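Local coordinates for protein translation initiation factor eIF2B subunit beta (Schizosaccharomyces pombe, PDB 5B04) that forms part of the eIF2B complex, which catalyses the exchange of GDP for GTP on the gamma subunit of initiation factor eIF2, at residues D25-K30 / V72-T77; Q200-L205 / K229-S234; E209-Q214 / K279-T284; S337-I342 / A354-P359. One frame throughout, in Å; residues are numbered along the deposited sequence.

Contact 1. Residues D25-K30 / V72-T77; sequences DLKSRK and VKAQPT
Gln75 reaches across to the end of the facing helix and donates from NE2 to the backbone O of Leu26 at 3.2 Å. The bond is fairly straight, 161° at the hydrogen; the acceptor lies close to the amide plane, while the donor is somewhat tilted from the carbonyl plane. CG of Gln75 stands anti to the backbone N (chi1 -167°), and a bend at chi2 then turns CD, so that the amide comes to the Leu26 carbonyl. That carbonyl belongs to the C-terminal turn of helix 17-27, which closes in a Schellman motif: Arg29, with positive phi, is its C-prime residue, and Lys30 N bonds to Asp25 O at 3.0 Å.

Apolar packing is small where the ends of helices 17-27 and 57-74 meet: Ala74 CB rests against Leu26 CB at 3.9 Å and also meets Lys27 CG at 4.0 Å.

Two van der Waals contacts set carbon against polar atoms. Lys27 CG lies 3.4 Å from Ala74 O. Arg29 crosses Gln75 at about a right angle, its CG 3.4 Å from NE2, with guanidinium and amide planes 81° apart.

Charge leads outward: Lys27 NZ bonds to Asn300 O and Asn303 OD1 of the epsilon subunit, where Tyr293 of that chain also packs on Arg29.

Contact 2. Residues Q200-L205 / K229-S234; sequences QSMDHL and KKRKFS
Arg231 runs extended from CG to NE (chi2 178°, chi3 -176°), carrying its guanidinium to the turn at Met202 and Leu205, while Met202 bends at chi2 (-61°) and so swings SD above that flat group. The sulfur sits over the centre of the guanidinium, 3.7 Å above its plane, and the two side chains cross obliquely. Two backbone carbonyls hold the group. NH1 donates to Leu205 O at 2.6 Å, with this acceptor nearly in the guanidinium plane, and to Met202 O at 3.0 Å, where the donor stands well above the carbonyl plane and the acceptor is tilted from the guanidinium plane. NH2 adds a weak bond to the same Met202 O. A sulfur over one face and carbonyls gripping NH1 probably restrict rotation of the group. An alanine in place of Arg231 would probably leave the carbonyls of Met202 and Leu205 without these donors and Met202 SD without the flat group beneath it.

Beyond the arginine, Met202 CE touches Lys230 CD at 3.8 Å, the two chains crossing at about a right angle. Leu205 CD1 meets Phe233 CZ at 3.7 Å.

The contact joins the loop leading into strand 210-214 to the loop leading into strand 234-238, at the N-terminal ends of these adjacent parallel strands. Leu205 also packs on Leu224 and Ala227 of helix 218-228, which connects the two strands in a beta-alpha-beta crossover, and His204 leans on Leu371 and Ile373 of strand 371-374.

Contact 3. Residues E209-Q214 / K279-T284; sequences EIILTQ and KVILGT
Ile211 pairs with Lys279, and Leu212 with Val280, where strands 210-214 and 279-282 run parallel, their axes 4.8 Å apart at closest approach and their directions 32° apart. They are central neighbours in a Rossmann-like sheet, whose six parallel strands take the order 3-2-1-4-5-6; strand 210-214 is flanked on its other edge by strand 234-238. Leu212 bonds to the partner strand through both its N and its O: the N donates to Lys279 O at 3.0 Å, and the O accepts from Ile281 N at 2.9 Å.

On the face of Ile211 and Lys279, Ile211 CD1 meets Lys279 CB at 3.7 Å, and its CG2 lies 3.7 Å from Ile281 CD1; Val220 and Phe223 of helix 218-228 cover Ile281. On the other face Leu212 and Val280 lie side by side and point the same way, CD2 to CG2 at 4.0 Å, under Val302 of helix 299-308.

At the start of the strands Glu209 OE2 and Lys279 NZ form a weak salt bridge at 3.4 Å; the stronger partner of Glu209 is Arg276 of the second copy of this protein. Farther on, Thr213 OG1, anti to its backbone N (chi1 -169°), donates to Ile281 O at 2.7 Å, nearly along the C=O axis.

Contact 4. Residues S337-I342 / A354-P359; sequences SSPDKI and AEILNP
Asn358 donates from ND2 to Ser338 O at 3.1 Å, the acceptor close to its amide plane and the angle at the hydrogen 153°. Its CG stands anti to the backbone N (chi1 177°), which places CG toward the turn that begins at Ser338. A second bond runs the other way, from Ser337 N to Asn358 O at 2.7 Å, so the residue is held at both its backbone and its side chain. Aliphatic groups lie alongside: Lys341 CB approaches Asn358 ND2 at 3.4 Å, and Ile342 CD1 packs on Asn358 CB at 3.7 Å. Two residues earlier, Ile356 CG2 rests on Pro339 CB at 3.5 Å.

The shape of segment 337-342 is set from within. Ser338 OG accepts from Asp340 N at 3.1 Å, an ST turn at the start of the short 3-10 segment 339-341, and Ile342 N bonds back to Pro339 O. Farther out, Asn243 OD1 takes a bond from Asn358 ND2, and Pro242 packs on Asn358, Lys341 and Ile342. An alanine in place of Asn358 would probably leave Ser338 O and Asn243 OD1 without this donor and open a gap beside Lys341 CB. Asp340 OD2 accepts from Asn269 N of the epsilon subunit.

Strands 336-337 and 354-364 belong to a small antiparallel sheet, with strand 336-337 at its edge within this chain. Residues Ala354 to Ile356 also pair in parallel with a strand of the delta subunit, so this is a beta sheet continued across a subunit interface of eIF2B.

In the fold
From the N terminus, contact 1 comes first: it closes a mainly helical loop between helices 17-27 and 57-74 and is complete before the Rossmann-like part begins. Contacts 2 and 3 cross, their segments alternating along the chain. Contact 2 closes the beta-alpha-beta unit of strand 210-214 and helix 218-228, and contact 3 a longer excursion through strands 234-238 and 261-265. The two also touch, since Ser234 probably bonds through its backbone to Glu209 and Ile211, which ties contact 2 to segment 209-214 of contact 3. Contact 4 follows in series and closes a short loop containing helix 348-352, in the small antiparallel sheet, its centre about 21 Å from that of contact 1.

Contact 1. Residues D25-K30 / V72-T77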
loop_
_atom_site.group_PDB
_atom_site.type_symbol
_atom_site.label_atom_id
_atom_site.label_comp_id
_atom_site.label_asym_id
_atom_site.label_seq_id
_atom_site.Cartn_x
_atom_site.Cartn_y
_atom_site.Cartn_z
ATOM N N ASP C 25 -37.595 26.663 1.348
ATOM C CA ASP C 25 -36.944 25.728 2.258
ATOM C C ASP C 25 -35.591 25.250 1.726
ATOM O O ASP C 25 -34.752 24.776 2.492
ATOM C CB ASP C 25 -37.860 24.531 2.529
ATOM C CG ASP C 25 -38.978 24.859 3.498
ATOM O OD1 ASP C 25 -38.735 25.635 4.446
ATOM O OD2 ASP C 25 -40.098 24.337 3.314
ATOM N N LEU C 26 -35.383 25.374 0.418
ATOM C CA LEU C 26 -34.101 25.016 -0.185
ATOM C C LEU C 26 -33.059 26.102 0.053
ATOM O O LEU C 26 -31.889 25.810 0.298
ATOM C CB LEU C 26 -34.256 24.765 -1.688
ATOM C CG LEU C 26 -34.684 23.363 -2.125
ATOM C CD1 LEU C 26 -34.839 23.299 -3.636
ATOM C CD2 LEU C 26 -33.684 22.322 -1.644
ATOM N N LYS C 27 -33.492 27.357 -0.024
ATOM C CA LYS C 27 -32.601 28.493 0.181
ATOM C C LYS C 27 -32.214 28.627 1.651
ATOM O O LYS C 27 -31.056 28.888 1.975
ATOM C CB LYS C 27 -33.259 29.781 -0.315
ATOM C CG LYS C 27 -33.496 29.819 -1.818
ATOM C CD LYS C 27 -34.673 30.717 -2.170
ATOM C CE LYS C 27 -34.227 32.096 -2.613
ATOM N NZ LYS C 27 -33.413 32.049 -3.860
ATOM N N SER C 28 -33.189 28.438 2.535
ATOM C CA SER C 28 -32.951 28.516 3.973
ATOM C C SER C 28 -32.259 27.257 4.485
ATOM O O SER C 28 -31.815 27.205 5.634
ATOM C CB SER C 28 -34.265 28.730 4.724
ATOM O OG SER C 28 -35.089 27.579 4.646
ATOM N N ARG C 29 -32.186 26.247 3.620
ATOM C CA ARG C 29 -31.536 24.974 3.923
ATOM C C ARG C 29 -32.168 24.260 5.115
ATOM O O ARG C 29 -31.468 23.754 5.992
ATOM C CB ARG C 29 -30.040 25.184 4.163
ATOM C CG ARG C 29 -29.258 25.465 2.891
ATOM C CD ARG C 29 -27.782 25.665 3.177
ATOM N NE ARG C 29 -27.232 24.593 4.002
ATOM C CZ ARG C 29 -26.814 23.423 3.530
ATOM N NH1 ARG C 29 -26.887 23.162 2.233
ATOM N NH2 ARG C 29 -26.326 22.510 4.359
ATOM N N LYS C 30 -33.496 24.225 5.135
ATOM C CA LYS C 30 -34.231 23.435 6.113
ATOM C C LYS C 30 -34.401 22.021 5.571
ATOM O O LYS C 30 -34.260 21.040 6.303
ATOM C CB LYS C 30 -35.587 24.070 6.420
ATOM C CG LYS C 30 -36.553 23.164 7.163
ATOM C CD LYS C 30 -37.894 23.853 7.348
ATOM C CE LYS C 30 -38.973 22.872 7.768
ATOM N NZ LYS C 30 -40.307 23.528 7.821
ATOM N N VAL C 72 -33.472 24.313 -9.070
ATOM C CA VAL C 72 -32.031 24.114 -9.143
ATOM C C VAL C 72 -31.280 25.313 -8.576
ATOM O O VAL C 72 -30.374 25.158 -7.757
ATOM C CB VAL C 72 -31.572 23.864 -10.597
ATOM C CG1 VAL C 72 -30.074 24.101 -10.741
ATOM C CG2 VAL C 72 -31.945 22.459 -11.041
ATOM N N LYS C 73 -31.672 26.510 -9.001
ATOM C CA LYS C 73 -30.950 27.724 -8.633
ATOM C C LYS C 73 -31.293 28.203 -7.225
ATOM O O LYS C 73 -30.693 29.153 -6.724
ATOM C CB LYS C 73 -31.235 28.829 -9.652
ATOM C CG LYS C 73 -31.236 28.332 -11.088
ATOM C CD LYS C 73 -30.525 29.282 -12.032
ATOM C CE LYS C 73 -30.639 28.797 -13.469
ATOM N NZ LYS C 73 -32.060 28.718 -13.912
ATOM N N ALA C 74 -32.257 27.543 -6.590
ATOM C CA ALA C 74 -32.588 27.838 -5.201
ATOM C C ALA C 74 -31.432 27.420 -4.302
ATOM O O ALA C 74 -31.017 28.162 -3.412
ATOM C CB ALA C 74 -33.871 27.133 -4.792
ATOM N N GLN C 75 -30.918 26.219 -4.551
ATOM C CA GLN C 75 -29.752 25.703 -3.847
ATOM C C GLN C 75 -28.956 24.814 -4.797
ATOM O O GLN C 75 -29.156 23.600 -4.834
ATOM C CB GLN C 75 -30.168 24.929 -2.595
ATOM C CG GLN C 75 -29.022 24.633 -1.648
ATOM C CD GLN C 75 -28.299 25.887 -1.208
ATOM O OE1 GLN C 75 -27.227 26.211 -1.719
ATOM N NE2 GLN C 75 -28.884 26.606 -0.255
ATOM N N PRO C 76 -28.044 25.425 -5.569
ATOM C CA PRO C 76 -27.374 24.801 -6.717
ATOM C C PRO C 76 -26.444 23.635 -6.380
ATOM O O PRO C 76 -26.123 22.856 -7.277
ATOM C CB PRO C 76 -26.574 25.961 -7.319
ATOM C CG PRO C 76 -26.326 26.874 -6.175
ATOM C CD PRO C 76 -27.563 26.797 -5.331
ATOM N N THR C 77 -26.019 23.513 -5.126
ATOM C CA THR C 77 -25.086 22.451 -4.757
ATOM C C THR C 77 -25.795 21.222 -4.196
ATOM O O THR C 77 -25.149 20.278 -3.742
ATOM C CB THR C 77 -24.048 22.943 -3.735
ATOM O OG1 THR C 77 -24.715 23.582 -2.640
ATOM C CG2 THR C 77 -23.093 23.929 -4.389
#

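Contact 2. Residues Q200-L205 / K229-S234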
loop_
_atom_site.group_PDB
_atom_site.type_symbol
_atom_site.label_atom_id
_atom_site.label_comp_id
_atom_site.label_asym_id
_atom_site.label_seq_id
_atom_site.Cartn_x
_atom_site.Cartn_y
_atom_site.Cartn_z
ATOM N N GLN C 200 -24.182 -6.014 -0.987
ATOM C CA GLN C 200 -22.947 -6.169 -1.745
ATOM C C GLN C 200 -21.734 -6.152 -0.823
ATOM O O GLN C 200 -20.595 -6.265 -1.277
ATOM C CB GLN C 200 -22.824 -5.067 -2.797
ATOM C CG GLN C 200 -24.060 -4.900 -3.664
ATOM C CD GLN C 200 -23.958 -3.714 -4.602
ATOM O OE1 GLN C 200 -23.030 -3.619 -5.404
ATOM N NE2 GLN C 200 -24.914 -2.798 -4.501
ATOM N N SER C 201 -21.986 -6.013 0.475
ATOM C CA SER C 201 -20.917 -5.939 1.464
ATOM C C SER C 201 -20.224 -7.280 1.661
ATOM O O SER C 201 -19.079 -7.337 2.103
ATOM C CB SER C 201 -21.463 -5.437 2.800
ATOM O OG SER C 201 -22.450 -6.318 3.309
ATOM N N MET C 202 -20.923 -8.359 1.324
ATOM C CA MET C 202 -20.381 -9.702 1.489
ATOM C C MET C 202 -19.310 -10.017 0.447
ATOM O O MET C 202 -18.699 -11.086 0.480
ATOM C CB MET C 202 -21.502 -10.739 1.417
ATOM C CG MET C 202 -22.489 -10.666 2.572
ATOM S SD MET C 202 -21.705 -10.957 4.170
ATOM C CE MET C 202 -23.137 -11.041 5.244
ATOM N N ASP C 203 -19.083 -9.086 -0.474
ATOM C CA ASP C 203 -18.079 -9.273 -1.516
ATOM C C ASP C 203 -16.844 -8.407 -1.283
ATOM O O ASP C 203 -15.846 -8.539 -1.989
ATOM C CB ASP C 203 -18.673 -8.961 -2.892
ATOM C CG ASP C 203 -19.771 -9.927 -3.286
ATOM O OD1 ASP C 203 -19.773 -11.066 -2.776
ATOM O OD2 ASP C 203 -20.633 -9.548 -4.108
ATOM N N HIS C 204 -16.912 -7.522 -0.292
ATOM C CA HIS C 204 -15.827 -6.574 -0.056
ATOM C C HIS C 204 -15.474 -6.444 1.423
ATOM O O HIS C 204 -14.377 -6.001 1.769
ATOM C CB HIS C 204 -16.194 -5.208 -0.636
ATOM C CG HIS C 204 -16.550 -5.250 -2.089
ATOM N ND1 HIS C 204 -15.623 -5.515 -3.074
ATOM C CD2 HIS C 204 -17.733 -5.077 -2.723
ATOM C CE1 HIS C 204 -16.220 -5.497 -4.252
ATOM N NE2 HIS C 204 -17.500 -5.232 -4.068
ATOM N N LEU C 205 -16.402 -6.824 2.294
ATOM C CA LEU C 205 -16.132 -6.855 3.727
ATOM C C LEU C 205 -15.938 -8.288 4.205
ATOM O O LEU C 205 -16.840 -9.117 4.092
ATOM C CB LEU C 205 -17.262 -6.192 4.514
ATOM C CG LEU C 205 -17.357 -4.669 4.425
ATOM C CD1 LEU C 205 -18.411 -4.147 5.387
ATOM C CD2 LEU C 205 -16.007 -4.038 4.709
ATOM N N LYS C 229 -23.449 -8.807 10.671
ATOM C CA LYS C 229 -24.285 -9.842 11.270
ATOM C C LYS C 229 -23.603 -11.204 11.234
ATOM O O LYS C 229 -23.697 -11.979 12.184
ATOM C CB LYS C 229 -25.634 -9.930 10.556
ATOM C CG LYS C 229 -26.547 -8.731 10.763
ATOM C CD LYS C 229 -27.643 -8.685 9.704
ATOM C CE LYS C 229 -27.225 -9.415 8.430
ATOM N NZ LYS C 229 -28.192 -9.227 7.317
ATOM N N LYS C 230 -22.915 -11.488 10.133
ATOM C CA LYS C 230 -22.286 -12.789 9.946
ATOM C C LYS C 230 -20.769 -12.724 10.100
ATOM O O LYS C 230 -20.130 -13.721 10.430
ATOM C CB LYS C 230 -22.647 -13.357 8.570
ATOM C CG LYS C 230 -24.122 -13.702 8.412
ATOM C CD LYS C 230 -24.435 -14.183 7.003
ATOM C CE LYS C 230 -25.902 -14.560 6.862
ATOM N NZ LYS C 230 -26.240 -14.977 5.473
ATOM N N ARG C 231 -20.197 -11.547 9.865
ATOM C CA ARG C 231 -18.747 -11.388 9.905
ATOM C C ARG C 231 -18.308 -10.310 10.887
ATOM O O ARG C 231 -18.851 -9.206 10.899
ATOM C CB ARG C 231 -18.214 -11.068 8.508
ATOM C CG ARG C 231 -18.593 -12.104 7.467
ATOM C CD ARG C 231 -18.098 -11.718 6.088
ATOM N NE ARG C 231 -18.542 -12.669 5.074
ATOM C CZ ARG C 231 -18.321 -12.532 3.771
ATOM N NH1 ARG C 231 -17.656 -11.479 3.318
ATOM N NH2 ARG C 231 -18.763 -13.449 2.922
ATOM N N LYS C 232 -17.316 -10.638 11.709
ATOM C CA LYS C 232 -16.795 -9.694 12.688
ATOM C C LYS C 232 -15.481 -9.082 12.215
ATOM O O LYS C 232 -14.489 -9.784 12.013
ATOM C CB LYS C 232 -16.608 -10.376 14.044
ATOM C CG LYS C 232 -17.855 -11.084 14.548
ATOM C CD LYS C 232 -18.127 -10.758 16.008
ATOM C CE LYS C 232 -19.617 -10.594 16.263
ATOM N NZ LYS C 232 -19.915 -10.323 17.697
ATOM N N PHE C 233 -15.488 -7.766 12.036
ATOM C CA PHE C 233 -14.315 -7.043 11.565
ATOM C C PHE C 233 -14.125 -5.756 12.361
ATOM O O PHE C 233 -14.760 -5.561 13.398
ATOM C CB PHE C 233 -14.438 -6.736 10.069
ATOM C CG PHE C 233 -15.747 -6.104 9.684
ATOM C CD1 PHE C 233 -16.840 -6.886 9.348
ATOM C CD2 PHE C 233 -15.884 -4.725 9.654
ATOM C CE1 PHE C 233 -18.044 -6.309 8.995
ATOM C CE2 PHE C 233 -17.086 -4.141 9.299
ATOM C CZ PHE C 233 -18.167 -4.933 8.969
ATOM N N SER C 234 -13.252 -4.881 11.875
ATOM C CA SER C 234 -12.965 -3.632 12.568
ATOM C C SER C 234 -13.192 -2.423 11.670
ATOM O O SER C 234 -12.924 -2.468 10.470
ATOM C CB SER C 234 -11.526 -3.629 13.089
ATOM O OG SER C 234 -11.304 -4.705 13.985
#

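Contact 3. Residues E209-Q214 / K279-T284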
loop_
_atom_site.group_PDB
_atom_site.type_symbol
_atom_site.label_atom_id
_atom_site.label_comp_id
_atom_site.label_asym_id
_atom_site.label_seq_id
_atom_site.Cartn_x
_atom_site.Cartn_y
_atom_site.Cartn_z
ATOM N N GLU C 209 -10.629 -7.869 8.758
ATOM C CA GLU C 209 -10.137 -6.742 7.973
ATOM C C GLU C 209 -10.322 -5.450 8.757
ATOM O O GLU C 209 -11.133 -5.388 9.682
ATOM C CB GLU C 209 -10.857 -6.650 6.623
ATOM C CG GLU C 209 -10.332 -7.601 5.559
ATOM C CD GLU C 209 -10.841 -7.256 4.170
ATOM O OE1 GLU C 209 -11.886 -6.578 4.069
ATOM O OE2 GLU C 209 -10.195 -7.658 3.179
ATOM N N ILE C 210 -9.564 -4.421 8.393
ATOM C CA ILE C 210 -9.702 -3.115 9.024
ATOM C C ILE C 210 -10.185 -2.082 8.012
ATOM O O ILE C 210 -9.543 -1.858 6.985
ATOM C CB ILE C 210 -8.381 -2.642 9.653
ATOM C CG1 ILE C 210 -8.019 -3.526 10.847
ATOM C CG2 ILE C 210 -8.487 -1.189 10.090
ATOM C CD1 ILE C 210 -6.805 -3.050 11.614
ATOM N N ILE C 211 -11.320 -1.459 8.311
ATOM C CA ILE C 211 -11.939 -0.514 7.390
ATOM C C ILE C 211 -11.898 0.915 7.919
ATOM O O ILE C 211 -12.326 1.183 9.041
ATOM C CB ILE C 211 -13.403 -0.893 7.107
ATOM C CG1 ILE C 211 -13.496 -2.354 6.666
ATOM C CG2 ILE C 211 -14.001 0.032 6.058
ATOM C CD1 ILE C 211 -12.660 -2.677 5.447
ATOM N N LEU C 212 -11.379 1.829 7.107
ATOM C CA LEU C 212 -11.378 3.241 7.462
ATOM C C LEU C 212 -12.538 3.966 6.796
ATOM O O LEU C 212 -12.729 3.875 5.582
ATOM C CB LEU C 212 -10.059 3.907 7.071
ATOM C CG LEU C 212 -10.024 5.423 7.283
ATOM C CD1 LEU C 212 -10.170 5.763 8.759
ATOM C CD2 LEU C 212 -8.752 6.029 6.712
ATOM N N THR C 213 -13.315 4.681 7.600
ATOM C CA THR C 213 -14.390 5.511 7.080
ATOM C C THR C 213 -14.355 6.866 7.772
ATOM O O THR C 213 -13.700 7.028 8.803
ATOM C CB THR C 213 -15.769 4.856 7.279
ATOM O OG1 THR C 213 -16.754 5.573 6.524
ATOM C CG2 THR C 213 -16.157 4.856 8.749
ATOM N N GLN C 214 -15.052 7.841 7.201
ATOM C CA GLN C 214 -15.075 9.177 7.773
ATOM C C GLN C 214 -16.486 9.751 7.781
ATOM O O GLN C 214 -17.282 9.477 6.882
ATOM C CB GLN C 214 -14.139 10.108 7.004
ATOM C CG GLN C 214 -13.829 11.401 7.733
ATOM C CD GLN C 214 -13.324 12.482 6.807
ATOM O OE1 GLN C 214 -12.421 13.242 7.156
ATOM N NE2 GLN C 214 -13.913 12.564 5.620
ATOM N N LYS C 279 -9.092 -1.258 3.554
ATOM C CA LYS C 279 -9.981 -0.573 2.623
ATOM C C LYS C 279 -10.530 0.732 3.190
ATOM O O LYS C 279 -10.801 0.838 4.386
ATOM C CB LYS C 279 -11.148 -1.485 2.235
ATOM C CG LYS C 279 -10.761 -2.679 1.379
ATOM C CD LYS C 279 -11.868 -3.719 1.349
ATOM C CE LYS C 279 -11.531 -4.851 0.394
ATOM N NZ LYS C 279 -10.162 -5.388 0.627
ATOM N N VAL C 280 -10.693 1.719 2.316
ATOM C CA VAL C 280 -11.388 2.950 2.666
ATOM C C VAL C 280 -12.796 2.918 2.087
ATOM O O VAL C 280 -12.979 2.716 0.886
ATOM C CB VAL C 280 -10.645 4.201 2.151
ATOM C CG1 VAL C 280 -11.606 5.369 1.980
ATOM C CG2 VAL C 280 -9.517 4.571 3.094
ATOM N N ILE C 281 -13.791 3.101 2.947
ATOM C CA ILE C 281 -15.178 3.139 2.501
ATOM C C ILE C 281 -15.803 4.489 2.834
ATOM O O ILE C 281 -16.008 4.822 4.002
ATOM C CB ILE C 281 -16.007 2.010 3.132
ATOM C CG1 ILE C 281 -15.486 0.652 2.659
ATOM C CG2 ILE C 281 -17.475 2.166 2.773
ATOM C CD1 ILE C 281 -16.277 -0.526 3.184
ATOM N N LEU C 282 -16.097 5.264 1.797
ATOM C CA LEU C 282 -16.616 6.612 1.977
ATOM C C LEU C 282 -18.013 6.781 1.402
ATOM O O LEU C 282 -18.366 6.166 0.395
ATOM C CB LEU C 282 -15.682 7.635 1.328
ATOM C CG LEU C 282 -14.308 7.850 1.957
ATOM C CD1 LEU C 282 -13.585 8.989 1.257
ATOM C CD2 LEU C 282 -14.437 8.126 3.446
ATOM N N GLY C 283 -18.806 7.620 2.056
ATOM C CA GLY C 283 -20.053 8.081 1.485
ATOM C C GLY C 283 -19.753 9.355 0.723
ATOM O O GLY C 283 -18.650 9.892 0.821
ATOM N N THR C 284 -20.721 9.840 -0.043
ATOM C CA THR C 284 -20.530 11.074 -0.787
ATOM C C THR C 284 -21.813 11.892 -0.817
ATOM O O THR C 284 -22.909 11.351 -0.674
ATOM C CB THR C 284 -20.057 10.799 -2.230
ATOM O OG1 THR C 284 -19.746 12.038 -2.880
ATOM C CG2 THR C 284 -21.132 10.073 -3.018
#

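Contact 4. Residues S337-I342 / A354-P359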
loop_
_atom_site.group_PDB
_atom_site.type_symbol
_atom_site.label_atom_id
_atom_site.label_comp_id
_atom_site.label_asym_id
_atom_site.label_seq_id
_atom_site.Cartn_x
_atom_site.Cartn_y
_atom_site.Cartn_z
ATOM N N SER C 337 -19.797 27.131 5.601
ATOM C CA SER C 337 -20.734 27.390 6.685
ATOM C C SER C 337 -20.188 28.485 7.592
ATOM O O SER C 337 -19.275 29.219 7.212
ATOM C CB SER C 337 -21.005 26.118 7.489
ATOM O OG SER C 337 -21.923 26.366 8.540
ATOM N N SER C 338 -20.741 28.583 8.794
ATOM C CA SER C 338 -20.339 29.617 9.737
ATOM C C SER C 338 -18.987 29.318 10.378
ATOM O O SER C 338 -18.644 28.157 10.597
ATOM C CB SER C 338 -21.404 29.780 10.825
ATOM O OG SER C 338 -21.053 30.809 11.735
ATOM N N PRO C 339 -18.212 30.375 10.678
ATOM C CA PRO C 339 -16.982 30.265 11.467
ATOM C C PRO C 339 -17.265 29.697 12.853
ATOM O O PRO C 339 -16.362 29.196 13.523
ATOM C CB PRO C 339 -16.497 31.715 11.563
ATOM C CG PRO C 339 -17.084 32.386 10.376
ATOM C CD PRO C 339 -18.424 31.747 10.187
ATOM N N ASP C 340 -18.528 29.792 13.259
ATOM C CA ASP C 340 -19.012 29.315 14.549
ATOM C C ASP C 340 -18.559 27.896 14.883
ATOM O O ASP C 340 -18.209 27.602 16.025
ATOM C CB ASP C 340 -20.542 29.384 14.570
ATOM C CG ASP C 340 -21.128 28.957 15.897
ATOM O OD1 ASP C 340 -20.579 29.353 16.945
ATOM O OD2 ASP C 340 -22.140 28.224 15.888
ATOM N N LYS C 341 -18.559 27.023 13.880
ATOM C CA LYS C 341 -18.247 25.611 14.083
ATOM C C LYS C 341 -16.774 25.369 14.410
ATOM O O LYS C 341 -16.422 24.350 15.003
ATOM C CB LYS C 341 -18.639 24.805 12.843
ATOM C CG LYS C 341 -20.107 24.927 12.465
ATOM C CD LYS C 341 -20.991 24.153 13.431
ATOM C CE LYS C 341 -22.462 24.460 13.204
ATOM N NZ LYS C 341 -22.791 25.870 13.559
ATOM N N ILE C 342 -15.918 26.310 14.024
ATOM C CA ILE C 342 -14.480 26.163 14.220
ATOM C C ILE C 342 -13.967 27.037 15.361
ATOM O O ILE C 342 -13.373 26.540 16.318
ATOM C CB ILE C 342 -13.706 26.510 12.936
ATOM C CG1 ILE C 342 -14.016 25.493 11.838
ATOM C CG2 ILE C 342 -12.217 26.552 13.208
ATOM C CD1 ILE C 342 -13.188 25.677 10.587
ATOM N N ALA C 354 -8.484 37.805 12.533
ATOM C CA ALA C 354 -8.181 36.617 11.744
ATOM C C ALA C 354 -9.327 36.221 10.819
ATOM O O ALA C 354 -10.496 36.483 11.102
ATOM C CB ALA C 354 -7.826 35.456 12.659
ATOM N N GLU C 355 -8.970 35.587 9.708
ATOM C CA GLU C 355 -9.942 35.053 8.767
ATOM C C GLU C 355 -10.255 33.603 9.120
ATOM O O GLU C 355 -9.381 32.741 9.049
ATOM C CB GLU C 355 -9.409 35.156 7.337
ATOM C CG GLU C 355 -10.315 34.567 6.273
ATOM C CD GLU C 355 -9.806 34.841 4.869
ATOM O OE1 GLU C 355 -10.145 35.905 4.314
ATOM O OE2 GLU C 355 -9.064 33.996 4.325
ATOM N N ILE C 356 -11.496 33.338 9.514
ATOM C CA ILE C 356 -11.888 31.984 9.895
ATOM C C ILE C 356 -12.780 31.365 8.825
ATOM O O ILE C 356 -13.821 31.919 8.472
ATOM C CB ILE C 356 -12.618 31.950 11.253
ATOM C CG1 ILE C 356 -11.665 32.329 12.393
ATOM C CG2 ILE C 356 -13.172 30.564 11.516
ATOM C CD1 ILE C 356 -11.552 33.818 12.654
ATOM N N LEU C 357 -12.365 30.211 8.312
ATOM C CA LEU C 357 -13.044 29.582 7.187
ATOM C C LEU C 357 -13.495 28.159 7.504
ATOM O O LEU C 357 -12.685 27.307 7.863
ATOM C CB LEU C 357 -12.127 29.572 5.964
ATOM C CG LEU C 357 -11.551 30.933 5.566
ATOM C CD1 LEU C 357 -10.529 30.782 4.451
ATOM C CD2 LEU C 357 -12.666 31.880 5.154
ATOM N N ASN C 358 -14.793 27.911 7.359
ATOM C CA ASN C 358 -15.352 26.585 7.599
ATOM C C ASN C 358 -16.106 26.046 6.388
ATOM O O ASN C 358 -17.322 26.205 6.285
ATOM C CB ASN C 358 -16.283 26.610 8.813
ATOM C CG ASN C 358 -16.955 25.270 9.062
ATOM O OD1 ASN C 358 -16.379 24.214 8.798
ATOM N ND2 ASN C 358 -18.185 25.311 9.560
ATOM N N PRO C 359 -15.382 25.412 5.455
ATOM C CA PRO C 359 -16.048 24.719 4.350
ATOM C C PRO C 359 -16.592 23.374 4.815
ATOM O O PRO C 359 -15.920 22.692 5.590
ATOM C CB PRO C 359 -14.929 24.542 3.323
ATOM C CG PRO C 359 -13.688 24.474 4.144
ATOM C CD PRO C 359 -13.913 25.375 5.331
#